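Cell division control protein Cdc48 (Mycobacterium smegmatis, PDB 5E7P) is a AAA-family ATPase with two nucleotide-binding modules that binds ADP and probably hydrolyses ATP. Local coordinates at residues A578-L584 with D622-A628; V567-F571 with S609-L614; R440-R444 with D458-T464; L33-R37 with E436-R440. One frame throughout, in Å; residues are numbered along the deposited sequence.

Contact 1 of 4, residues A578-L584 with D622-A628; sequences APSLVFL and DVVVLGA
Leu626, Val582 and Leu584 lose the most surface where 578-584 and 622-628 run as adjacent parallel strands, 4.7 Å between axes and 16° apart in direction. Ser580 pairs with Val623, and so on to Leu584 with Gly627. The hydrogen bonds zigzag: Ser580 N to Asp622 O (2.8 Å), Val624 N to Ser580 O (2.9 Å), Val582 N to Val624 O, Leu626 N to Val582 O (2.7 Å each), Leu584 N to Leu626 O (2.8 Å) and Ala628 N to Leu584 O (3.1 Å). A cis peptide precedes Pro579. Leu626 (chi1 t) shares a face with Leu581 and Phe583, its CD2 lying 3.6 Å from Phe583 CE1. Val582 (t) and Leu584 (m, t) share the other with Val625; Leu584 CD1 meets Val625 CG2 at 4.1 Å. Branched aliphatic residues suit a sheet buried on both faces. These are inner strands of the P-loop AAA core: helices 563-576 and 602-617 cover the Val582 face, helix 491-506 packs on Leu626 and Val624, and strand 546-551 hydrogen-bonds to 580-585.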
loop_
_atom_site.group_PDB
_atom_site.type_symbol
_atom_site.label_atom_id
_atom_site.label_comp_id
_atom_site.label_asym_id
_atom_site.label_seq_id
_atom_site.Cartn_x
_atom_site.Cartn_y
_atom_site.Cartn_z
ATOM N N ALA A 578 -3.770 -18.089 5.444
ATOM C CA ALA A 578 -3.808 -18.855 4.195
ATOM C C ALA A 578 -5.088 -18.623 3.391
ATOM O O ALA A 578 -6.165 -18.497 3.973
ATOM C CB ALA A 578 -3.632 -20.333 4.489
ATOM N N PRO A 579 -4.982 -18.576 2.050
ATOM C CA PRO A 579 -3.790 -18.786 1.214
ATOM C C PRO A 579 -2.752 -17.667 1.320
ATOM O O PRO A 579 -3.090 -16.485 1.219
ATOM C CB PRO A 579 -4.366 -18.849 -0.205
ATOM C CG PRO A 579 -5.619 -18.061 -0.131
ATOM C CD PRO A 579 -6.183 -18.332 1.231
ATOM N N SER A 580 -1.493 -18.047 1.518
ATOM C CA SER A 580 -0.449 -17.075 1.822
ATOM C C SER A 580 0.824 -17.283 1.016
ATOM O O SER A 580 1.231 -18.414 0.749
ATOM C CB SER A 580 -0.100 -17.112 3.316
ATOM O OG SER A 580 -1.228 -16.821 4.126
ATOM N N LEU A 581 1.453 -16.174 0.646
ATOM C CA LEU A 581 2.794 -16.188 0.082
ATOM C C LEU A 581 3.760 -15.609 1.106
ATOM O O LEU A 581 3.527 -14.527 1.652
ATOM C CB LEU A 581 2.854 -15.364 -1.204
ATOM C CG LEU A 581 4.249 -15.116 -1.785
ATOM C CD1 LEU A 581 4.928 -16.427 -2.139
ATOM C CD2 LEU A 581 4.176 -14.206 -3.003
ATOM N N VAL A 582 4.835 -16.340 1.370
ATOM C CA VAL A 582 5.875 -15.875 2.274
ATOM C C VAL A 582 7.099 -15.471 1.468
ATOM O O VAL A 582 7.815 -16.321 0.938
ATOM C CB VAL A 582 6.268 -16.958 3.293
ATOM C CG1 VAL A 582 7.351 -16.437 4.228
ATOM C CG2 VAL A 582 5.056 -17.391 4.079
ATOM N N PHE A 583 7.330 -14.167 1.370
ATOM C CA PHE A 583 8.441 -13.644 0.585
ATOM C C PHE A 583 9.623 -13.275 1.482
ATOM O O PHE A 583 9.571 -12.300 2.230
ATOM C CB PHE A 583 7.990 -12.432 -0.236
ATOM C CG PHE A 583 9.042 -11.901 -1.171
ATOM C CD1 PHE A 583 10.083 -12.710 -1.606
ATOM C CD2 PHE A 583 8.995 -10.588 -1.609
ATOM C CE1 PHE A 583 11.055 -12.218 -2.462
ATOM C CE2 PHE A 583 9.961 -10.093 -2.469
ATOM C CZ PHE A 583 10.994 -10.909 -2.895
ATOM N N LEU A 584 10.687 -14.069 1.394
ATOM C CA LEU A 584 11.925 -13.797 2.111
ATOM C C LEU A 584 12.958 -13.200 1.159
ATOM O O LEU A 584 13.815 -13.909 0.628
ATOM C CB LEU A 584 12.471 -15.082 2.739
ATOM C CG LEU A 584 11.523 -15.850 3.665
ATOM C CD1 LEU A 584 12.151 -17.165 4.112
ATOM C CD2 LEU A 584 11.143 -15.006 4.872
ATOM N N ASP A 622 -1.868 -24.361 1.095
ATOM C CA ASP A 622 -2.299 -22.978 0.939
ATOM C C ASP A 622 -1.230 -21.979 1.381
ATOM O O ASP A 622 -1.511 -20.798 1.564
ATOM C CB ASP A 622 -3.610 -22.737 1.694
ATOM C CG ASP A 622 -3.666 -23.472 3.025
ATOM O OD1 ASP A 622 -2.614 -23.965 3.486
ATOM O OD2 ASP A 622 -4.766 -23.551 3.614
ATOM N N VAL A 623 -0.002 -22.457 1.554
ATOM C CA VAL A 623 1.107 -21.571 1.896
ATOM C C VAL A 623 2.328 -21.863 1.033
ATOM O O VAL A 623 2.813 -22.993 0.992
ATOM C CB VAL A 623 1.505 -21.684 3.388
ATOM C CG1 VAL A 623 2.683 -20.775 3.690
ATOM C CG2 VAL A 623 0.327 -21.349 4.292
ATOM N N VAL A 624 2.821 -20.841 0.341
ATOM C CA VAL A 624 4.044 -20.967 -0.446
ATOM C C VAL A 624 5.120 -20.050 0.122
ATOM O O VAL A 624 4.843 -18.909 0.492
ATOM C CB VAL A 624 3.815 -20.606 -1.925
ATOM C CG1 VAL A 624 5.077 -20.849 -2.734
ATOM C CG2 VAL A 624 2.673 -21.412 -2.493
ATOM N N VAL A 625 6.346 -20.557 0.200
ATOM C CA VAL A 625 7.471 -19.752 0.653
ATOM C C VAL A 625 8.465 -19.532 -0.484
ATOM O O VAL A 625 8.859 -20.472 -1.172
ATOM C CB VAL A 625 8.176 -20.388 1.875
ATOM C CG1 VAL A 625 8.501 -21.860 1.611
ATOM C CG2 VAL A 625 9.428 -19.599 2.247
ATOM N N LEU A 626 8.855 -18.279 -0.687
ATOM C CA LEU A 626 9.797 -17.936 -1.743
ATOM C C LEU A 626 10.925 -17.064 -1.203
ATOM O O LEU A 626 10.680 -16.023 -0.594
ATOM C CB LEU A 626 9.072 -17.221 -2.885
ATOM C CG LEU A 626 9.869 -16.845 -4.137
ATOM C CD1 LEU A 626 8.983 -16.960 -5.374
ATOM C CD2 LEU A 626 10.456 -15.437 -4.028
ATOM N N GLY A 627 12.160 -17.492 -1.441
ATOM C CA GLY A 627 13.322 -16.695 -1.100
ATOM C C GLY A 627 13.978 -16.108 -2.338
ATOM O O GLY A 627 14.024 -16.750 -3.391
ATOM N N ALA A 628 14.486 -14.884 -2.211
ATOM C CA ALA A 628 15.177 -14.217 -3.311
ATOM C C ALA A 628 16.557 -13.737 -2.883
ATOM O O ALA A 628 16.748 -13.307 -1.746
ATOM C CB ALA A 628 14.347 -13.054 -3.844
#

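Contact 2 of 4, residues V567-F571 with S609-L614; sequences VRELF and SLLTEL
Two helical segments, 567-571 and 609-614, run side by side and nearly parallel, their axes 9.8 Å apart at closest approach and 17° apart in direction (signed crossing angle -17°). Both keep ordinary alpha-helical backbone angles, as the i to i+4 bonds Phe571 N to Val567 O (3.1 Å) and Glu613 N to Ser609 O (2.9 Å) confirm. This is the helix layer of an alpha/beta P-loop fold, in which consecutive right-handed beta-alpha-beta crossovers set neighbouring helices parallel on one side of the sheet. In register, Val567 CA lies 6.6 Å from Leu610 CA, and Phe571 CA 6.7 Å from Glu613 CA.

The interface is made by packing. Phe571 (chi1 m, chi2 87°) points toward the other helix, and its CE1 reaches Leu610 CD1 at 3.7 Å while its CZ lies 4.1 Å from Leu614 CD2. Val567 (t), compact and branched, fits between the helices, with CG1 4.2 Å from Leu610 CD1 and 4.0 Å from Glu613 CG. At the outer margin Arg568 lays its aliphatic CG 3.3 Å from Ser609 OG; Glu564 forms a salt bridge with Arg568 and a hydrogen bond with Ser609. Glu613 (m, m) suits this border between core and solvent: its carboxylate lies alongside Phe571, OE2 3.2 Å from Phe571 CB and in a long, weak ion pair with Arg575, while Glu613 CB sits over the face of the Phe571 ring, 3.7 Å from the centroid and 16° off the normal, a CH-pi contact.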
loop_
_atom_site.group_PDB
_atom_site.type_symbol
_atom_site.label_atom_id
_atom_site.label_comp_id
_atom_site.label_asym_id
_atom_site.label_seq_id
_atom_site.Cartn_x
_atom_site.Cartn_y
_atom_site.Cartn_z
ATOM N N VAL A 567 10.726 -14.352 13.068
ATOM C CA VAL A 567 10.600 -15.430 12.098
ATOM C C VAL A 567 9.355 -16.260 12.381
ATOM O O VAL A 567 8.514 -16.447 11.503
ATOM C CB VAL A 567 11.836 -16.352 12.108
ATOM C CG1 VAL A 567 11.560 -17.622 11.312
ATOM C CG2 VAL A 567 13.049 -15.621 11.555
ATOM N N ARG A 568 9.245 -16.754 13.612
ATOM C CA ARG A 568 8.099 -17.560 14.018
ATOM C C ARG A 568 6.801 -16.772 13.884
ATOM O O ARG A 568 5.770 -17.323 13.505
ATOM C CB ARG A 568 8.273 -18.069 15.452
ATOM C CG ARG A 568 9.410 -19.069 15.619
ATOM C CD ARG A 568 9.381 -19.751 16.981
ATOM N NE ARG A 568 9.662 -18.826 18.076
ATOM C CZ ARG A 568 8.777 -18.467 19.002
ATOM N NH1 ARG A 568 7.546 -18.958 18.973
ATOM N NH2 ARG A 568 9.127 -17.619 19.961
ATOM N N GLU A 569 6.864 -15.479 14.184
ATOM C CA GLU A 569 5.714 -14.596 14.036
ATOM C C GLU A 569 5.256 -14.534 12.584
ATOM O O GLU A 569 4.078 -14.732 12.283
ATOM C CB GLU A 569 6.067 -13.193 14.523
ATOM C CG GLU A 569 5.008 -12.151 14.234
ATOM C CD GLU A 569 5.461 -10.751 14.603
ATOM O OE1 GLU A 569 6.248 -10.610 15.563
ATOM O OE2 GLU A 569 5.041 -9.790 13.929
ATOM N N LEU A 570 6.206 -14.265 11.693
ATOM C CA LEU A 570 5.949 -14.149 10.262
ATOM C C LEU A 570 5.238 -15.381 9.700
ATOM O O LEU A 570 4.217 -15.266 9.024
ATOM C CB LEU A 570 7.269 -13.918 9.523
ATOM C CG LEU A 570 7.288 -14.050 7.999
ATOM C CD1 LEU A 570 6.411 -12.995 7.353
ATOM C CD2 LEU A 570 8.715 -13.947 7.491
ATOM N N PHE A 571 5.779 -16.557 9.997
ATOM C CA PHE A 571 5.212 -17.798 9.491
ATOM C C PHE A 571 3.872 -18.127 10.132
ATOM O O PHE A 571 2.964 -18.608 9.456
ATOM C CB PHE A 571 6.202 -18.955 9.653
ATOM C CG PHE A 571 7.299 -18.951 8.626
ATOM C CD1 PHE A 571 8.456 -18.216 8.833
ATOM C CD2 PHE A 571 7.162 -19.663 7.443
ATOM C CE1 PHE A 571 9.463 -18.201 7.881
ATOM C CE2 PHE A 571 8.165 -19.654 6.489
ATOM C CZ PHE A 571 9.317 -18.922 6.708
ATOM N N SER A 609 15.522 -21.763 13.605
ATOM C CA SER A 609 14.098 -21.468 13.676
ATOM C C SER A 609 13.513 -21.405 12.270
ATOM O O SER A 609 12.393 -21.856 12.032
ATOM C CB SER A 609 13.851 -20.148 14.408
ATOM O OG SER A 609 12.465 -19.876 14.516
ATOM N N LEU A 610 14.285 -20.846 11.344
ATOM C CA LEU A 610 13.860 -20.739 9.953
ATOM C C LEU A 610 13.654 -22.120 9.332
ATOM O O LEU A 610 12.624 -22.383 8.709
ATOM C CB LEU A 610 14.880 -19.937 9.145
ATOM C CG LEU A 610 14.485 -19.598 7.710
ATOM C CD1 LEU A 610 13.120 -18.931 7.689
ATOM C CD2 LEU A 610 15.534 -18.701 7.068
ATOM N N LEU A 611 14.635 -23.001 9.518
ATOM C CA LEU A 611 14.546 -24.376 9.037
ATOM C C LEU A 611 13.319 -25.071 9.618
ATOM O O LEU A 611 12.616 -25.801 8.918
ATOM C CB LEU A 611 15.810 -25.157 9.407
ATOM C CG LEU A 611 17.113 -24.670 8.769
ATOM C CD1 LEU A 611 18.307 -25.432 9.320
ATOM C CD2 LEU A 611 17.039 -24.809 7.260
ATOM N N THR A 612 13.070 -24.831 10.903
ATOM C CA THR A 612 11.917 -25.396 11.590
ATOM C C THR A 612 10.616 -24.919 10.958
ATOM O O THR A 612 9.706 -25.712 10.718
ATOM C CB THR A 612 11.914 -25.025 13.092
ATOM O OG1 THR A 612 13.125 -25.486 13.704
ATOM C CG2 THR A 612 10.717 -25.650 13.800
ATOM N N GLU A 613 10.533 -23.619 10.688
ATOM C CA GLU A 613 9.339 -23.042 10.082
ATOM C C GLU A 613 9.145 -23.525 8.645
ATOM O O GLU A 613 8.020 -23.797 8.221
ATOM C CB GLU A 613 9.392 -21.513 10.129
ATOM C CG GLU A 613 9.382 -20.941 11.537
ATOM C CD GLU A 613 8.182 -21.398 12.343
ATOM O OE1 GLU A 613 8.369 -22.171 13.308
ATOM O OE2 GLU A 613 7.050 -20.981 12.016
ATOM N N LEU A 614 10.241 -23.633 7.900
ATOM C CA LEU A 614 10.175 -24.114 6.523
ATOM C C LEU A 614 9.655 -25.545 6.467
ATOM O O LEU A 614 8.946 -25.923 5.532
ATOM C CB LEU A 614 11.546 -24.030 5.850
ATOM C CG LEU A 614 12.057 -22.627 5.516
ATOM C CD1 LEU A 614 13.447 -22.703 4.932
ATOM C CD2 LEU A 614 11.117 -21.920 4.555
#

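Contact 3 of 4, residues R440-R444 with D458-T464; sequences RAAAR and DLEGALT
Here two helices of the small helical region that follows the first AAA core cross steeply: 440-444, within helix 427-448, and 458-462, within helix 456-462, have directions 122° apart and axes 10.7 Å apart at closest approach. Arg440 and Asp458 mark the near point, CA to CA 5.6 Å.

Charge pairing comes first. Arg444 (chi1 t) and Asp458 (chi1 m) form a salt bridge between NH2 and OD2, modelled at an implausibly short 2.4 Å, so its exact length is uncertain. Asp458 OD2 also accepts from Arg455 N, and Arg444 NH1 donates to Val453 O, tying both side chains to the connecting loop.

Packing comes second. Ala441 CB is 3.7 Å from Asp458 OD2, its small side chain leaving room for the carboxylate. Arg440 (chi1 m) extends along the second helix toward its C-terminal end, with Gly461 O and Ala462 N over one face of the guanidinium. Gly461 suits this place because a beta carbon there would clash with Arg440 NH1. Arg440 NE is salt-bridged to Glu436; Arg440 NH2 is 3.3 Å from Gly461 O, but the angle is poor for a hydrogen bond. That carbonyl instead accepts from Thr464 (chi1 p) within its own segment, at 2.7 Å from Thr464 OG1.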
loop_
_atom_site.group_PDB
_atom_site.type_symbol
_atom_site.label_atom_id
_atom_site.label_comp_id
_atom_site.label_asym_id
_atom_site.label_seq_id
_atom_site.Cartn_x
_atom_site.Cartn_y
_atom_site.Cartn_z
ATOM N N ARG A 440 -19.705 12.884 -11.223
ATOM C CA ARG A 440 -19.811 12.952 -12.674
ATOM C C ARG A 440 -21.267 12.817 -13.107
ATOM O O ARG A 440 -21.692 13.423 -14.093
ATOM C CB ARG A 440 -18.959 11.861 -13.323
ATOM C CG ARG A 440 -17.535 11.820 -12.799
ATOM C CD ARG A 440 -16.528 11.660 -13.918
ATOM N NE ARG A 440 -15.195 12.075 -13.496
ATOM C CZ ARG A 440 -14.190 12.318 -14.331
ATOM N NH1 ARG A 440 -14.367 12.187 -15.638
ATOM N NH2 ARG A 440 -13.011 12.697 -13.859
ATOM N N ALA A 441 -22.026 12.023 -12.358
ATOM C CA ALA A 441 -23.448 11.849 -12.623
ATOM C C ALA A 441 -24.224 13.106 -12.245
ATOM O O ALA A 441 -25.131 13.527 -12.964
ATOM C CB ALA A 441 -23.985 10.645 -11.868
ATOM N N ALA A 442 -23.860 13.702 -11.115
ATOM C CA ALA A 442 -24.517 14.915 -10.643
ATOM C C ALA A 442 -24.198 16.105 -11.542
ATOM O O ALA A 442 -25.004 17.024 -11.682
ATOM C CB ALA A 442 -24.118 15.209 -9.207
ATOM N N ALA A 443 -23.014 16.085 -12.148
ATOM C CA ALA A 443 -22.608 17.142 -13.066
ATOM C C ALA A 443 -23.350 17.002 -14.389
ATOM O O ALA A 443 -23.763 17.995 -14.988
ATOM C CB ALA A 443 -21.104 17.107 -13.292
ATOM N N ARG A 444 -23.519 15.763 -14.838
ATOM C CA ARG A 444 -24.267 15.484 -16.055
ATOM C C ARG A 444 -25.741 15.796 -15.833
ATOM O O ARG A 444 -26.452 16.191 -16.756
ATOM C CB ARG A 444 -24.108 14.018 -16.459
ATOM C CG ARG A 444 -24.628 13.697 -17.854
ATOM C CD ARG A 444 -24.990 12.223 -18.005
ATOM N NE ARG A 444 -24.192 11.357 -17.141
ATOM C CZ ARG A 444 -24.687 10.659 -16.123
ATOM N NH1 ARG A 444 -25.981 10.718 -15.842
ATOM N NH2 ARG A 444 -23.889 9.899 -15.389
ATOM N N ASP A 458 -19.214 7.200 -16.028
ATOM C CA ASP A 458 -18.843 7.884 -14.792
ATOM C C ASP A 458 -17.761 7.136 -14.024
ATOM O O ASP A 458 -16.799 7.738 -13.547
ATOM C CB ASP A 458 -20.071 8.067 -13.902
ATOM C CG ASP A 458 -21.202 8.771 -14.616
ATOM O OD1 ASP A 458 -20.922 9.672 -15.436
ATOM O OD2 ASP A 458 -22.374 8.422 -14.362
ATOM N N LEU A 459 -17.928 5.823 -13.900
ATOM C CA LEU A 459 -16.965 4.998 -13.183
ATOM C C LEU A 459 -15.638 4.947 -13.926
ATOM O O LEU A 459 -14.574 5.056 -13.319
ATOM C CB LEU A 459 -17.511 3.585 -12.971
ATOM C CG LEU A 459 -18.808 3.486 -12.166
ATOM C CD1 LEU A 459 -19.133 2.037 -11.856
ATOM C CD2 LEU A 459 -18.723 4.301 -10.886
ATOM N N GLU A 460 -15.707 4.786 -15.243
ATOM C CA GLU A 460 -14.505 4.760 -16.067
ATOM C C GLU A 460 -13.808 6.115 -16.056
ATOM O O GLU A 460 -12.579 6.191 -16.060
ATOM C CB GLU A 460 -14.839 4.342 -17.499
ATOM C CG GLU A 460 -13.636 4.298 -18.425
ATOM C CD GLU A 460 -13.916 3.540 -19.708
ATOM O OE1 GLU A 460 -14.364 4.172 -20.690
ATOM O OE2 GLU A 460 -13.691 2.311 -19.728
ATOM N N GLY A 461 -14.600 7.184 -16.039
ATOM C CA GLY A 461 -14.065 8.531 -15.955
ATOM C C GLY A 461 -13.416 8.782 -14.607
ATOM O O GLY A 461 -12.446 9.533 -14.498
ATOM N N ALA A 462 -13.956 8.141 -13.575
ATOM C CA ALA A 462 -13.423 8.261 -12.224
ATOM C C ALA A 462 -12.014 7.682 -12.142
ATOM O O ALA A 462 -11.177 8.168 -11.383
ATOM C CB ALA A 462 -14.341 7.564 -11.231
ATOM N N LEU A 463 -11.757 6.645 -12.931
ATOM C CA LEU A 463 -10.458 5.977 -12.927
ATOM C C LEU A 463 -9.327 6.881 -13.419
ATOM O O LEU A 463 -8.153 6.595 -13.187
ATOM C CB LEU A 463 -10.512 4.698 -13.768
ATOM C CG LEU A 463 -11.511 3.629 -13.321
ATOM C CD1 LEU A 463 -11.399 2.385 -14.186
ATOM C CD2 LEU A 463 -11.308 3.283 -11.857
ATOM N N THR A 464 -9.681 7.968 -14.097
ATOM C CA THR A 464 -8.676 8.896 -14.607
ATOM C C THR A 464 -8.192 9.875 -13.536
ATOM O O THR A 464 -7.211 10.589 -13.747
ATOM C CB THR A 464 -9.195 9.701 -15.817
ATOM O OG1 THR A 464 -10.167 10.659 -15.379
ATOM C CG2 THR A 464 -9.817 8.774 -16.860
#

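Contact 4 of 4, residues L33-R37 with E436-R440; sequences LDSRR and EGALR
The loop 33-37 meets helical segment 436-440 chiefly through a salt-bridge network of Arg37, Glu436 and Arg440. Arg37 (chi1 m, chi2 and chi3 t) reaches Glu436 (t, p) with NE 3.1 Å from OE1 and 2.8 Å from OE2, while Arg37 NH2 adds a weak hydrogen bond to Glu436 OE2 at 2.9 Å. The same OE2 accepts from Arg440 NE, one helical turn on, at 3.3 Å, so one buried carboxylate serves two arginines. Arg37 NH1 turns back to its own loop, donating to Ala32 O and weakly to Ser35 O (2.8 Å). Arg36, at phi/psi 60/38°, takes a left-handed conformation that helps turn the chain. Leu33 (m, t) supplies the apolar part: its CB lies over the face of the Arg440 guanidinium, 4.0 Å from CZ. Leu33 O is 2.9 Å from Arg440 NH2, at too poor an angle to bond. The contact joins the loop between strands 22-28 and 39-42 of the CDC48 N-terminal domain to helix 427-448, beside helix 456-462.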
loop_
_atom_site.group_PDB
_atom_site.type_symbol
_atom_site.label_atom_id
_atom_site.label_comp_id
_atom_site.label_asym_id
_atom_site.label_seq_id
_atom_site.Cartn_x
_atom_site.Cartn_y
_atom_site.Cartn_z
ATOM N N LEU A 33 -14.144 18.517 -14.409
ATOM C CA LEU A 33 -14.163 17.151 -13.898
ATOM C C LEU A 33 -12.754 16.610 -13.672
ATOM O O LEU A 33 -12.577 15.501 -13.168
ATOM C CB LEU A 33 -14.929 16.234 -14.853
ATOM C CG LEU A 33 -16.416 16.545 -15.036
ATOM C CD1 LEU A 33 -17.050 15.559 -16.002
ATOM C CD2 LEU A 33 -17.134 16.527 -13.696
ATOM N N ASP A 34 -11.753 17.399 -14.046
ATOM C CA ASP A 34 -10.365 16.987 -13.909
ATOM C C ASP A 34 -9.649 17.894 -12.913
ATOM O O ASP A 34 -8.499 17.649 -12.543
ATOM C CB ASP A 34 -9.667 17.048 -15.272
ATOM C CG ASP A 34 -8.531 16.050 -15.394
ATOM O OD1 ASP A 34 -8.672 14.917 -14.885
ATOM O OD2 ASP A 34 -7.497 16.396 -16.004
ATOM N N SER A 35 -10.346 18.936 -12.473
ATOM C CA SER A 35 -9.742 19.969 -11.644
ATOM C C SER A 35 -10.113 19.834 -10.172
ATOM O O SER A 35 -11.132 19.233 -9.829
ATOM C CB SER A 35 -10.143 21.357 -12.154
ATOM O OG SER A 35 -11.549 21.535 -12.101
ATOM N N ARG A 36 -9.269 20.399 -9.313
ATOM C CA ARG A 36 -9.504 20.428 -7.872
ATOM C C ARG A 36 -9.610 19.027 -7.270
ATOM O O ARG A 36 -10.411 18.784 -6.368
ATOM C CB ARG A 36 -10.742 21.271 -7.543
ATOM C CG ARG A 36 -10.548 22.209 -6.365
ATOM C CD ARG A 36 -11.736 23.142 -6.170
ATOM N NE ARG A 36 -11.748 24.233 -7.140
ATOM C CZ ARG A 36 -12.580 25.269 -7.086
ATOM N NH1 ARG A 36 -13.468 25.357 -6.106
ATOM N NH2 ARG A 36 -12.523 26.219 -8.010
ATOM N N ARG A 37 -8.791 18.112 -7.780
ATOM C CA ARG A 37 -8.762 16.737 -7.290
ATOM C C ARG A 37 -7.343 16.310 -6.923
ATOM O O ARG A 37 -7.089 15.139 -6.642
ATOM C CB ARG A 37 -9.350 15.784 -8.333
ATOM C CG ARG A 37 -10.862 15.866 -8.462
ATOM C CD ARG A 37 -11.352 15.185 -9.728
ATOM N NE ARG A 37 -12.811 15.130 -9.789
ATOM C CZ ARG A 37 -13.583 16.131 -10.203
ATOM N NH1 ARG A 37 -13.038 17.277 -10.585
ATOM N NH2 ARG A 37 -14.902 15.991 -10.228
ATOM N N GLU A 436 -16.663 9.587 -6.728
ATOM C CA GLU A 436 -16.317 10.405 -7.883
ATOM C C GLU A 436 -17.325 10.181 -9.003
ATOM O O GLU A 436 -17.714 11.119 -9.698
ATOM C CB GLU A 436 -14.902 10.080 -8.370
ATOM C CG GLU A 436 -14.491 10.814 -9.637
ATOM C CD GLU A 436 -14.382 12.316 -9.442
ATOM O OE1 GLU A 436 -14.056 12.749 -8.316
ATOM O OE2 GLU A 436 -14.623 13.062 -10.419
ATOM N N GLY A 437 -17.750 8.932 -9.165
ATOM C CA GLY A 437 -18.741 8.586 -10.166
ATOM C C GLY A 437 -20.057 9.293 -9.909
ATOM O O GLY A 437 -20.776 9.647 -10.844
ATOM N N ALA A 438 -20.365 9.504 -8.633
ATOM C CA ALA A 438 -21.584 10.203 -8.243
ATOM C C ALA A 438 -21.500 11.686 -8.586
ATOM O O ALA A 438 -22.516 12.331 -8.838
ATOM C CB ALA A 438 -21.853 10.015 -6.759
ATOM N N LEU A 439 -20.282 12.219 -8.593
ATOM C CA LEU A 439 -20.061 13.617 -8.943
ATOM C C LEU A 439 -20.210 13.833 -10.443
ATOM O O LEU A 439 -20.769 14.836 -10.884
ATOM C CB LEU A 439 -18.676 14.076 -8.483
ATOM C CG LEU A 439 -18.420 14.053 -6.976
ATOM C CD1 LEU A 439 -17.019 14.562 -6.662
ATOM C CD2 LEU A 439 -19.470 14.871 -6.241
ATOM N N ARG A 440 -19.705 12.884 -11.223
ATOM C CA ARG A 440 -19.811 12.952 -12.674
ATOM C C ARG A 440 -21.267 12.817 -13.107
ATOM O O ARG A 440 -21.692 13.423 -14.093
ATOM C CB ARG A 440 -18.959 11.861 -13.323
ATOM C CG ARG A 440 -17.535 11.820 -12.799
ATOM C CD ARG A 440 -16.528 11.660 -13.918
ATOM N NE ARG A 440 -15.195 12.075 -13.496
ATOM C CZ ARG A 440 -14.190 12.318 -14.331
ATOM N NH1 ARG A 440 -14.367 12.187 -15.638
ATOM N NH2 ARG A 440 -13.011 12.697 -13.859
#

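In the fold
The contacts form two pairs on opposite sides of the chain's centre. Contacts 1 and 2, with centres 12 Å apart, are successive layers of the second AAA core: Val625 CG2 touches Leu614 CD2 at 3.7 Å, and Leu584 CD2 meets Leu570 CD2 at 3.7 Å. Contact 1 lies nearer the nucleotide, the side chain of Ala628 being about 7 Å from bound ADP and about 4 Å from the side chain of Lys532. Contacts 3 and 4, centres 6 Å apart, share Arg440 on helix 427-448, which links the N-terminal domain loop with helix 456-462. About 39 Å separates the centres of contacts 1 and 3; contacts 2, 3 and 4 lie away from the nucleotide-binding residues.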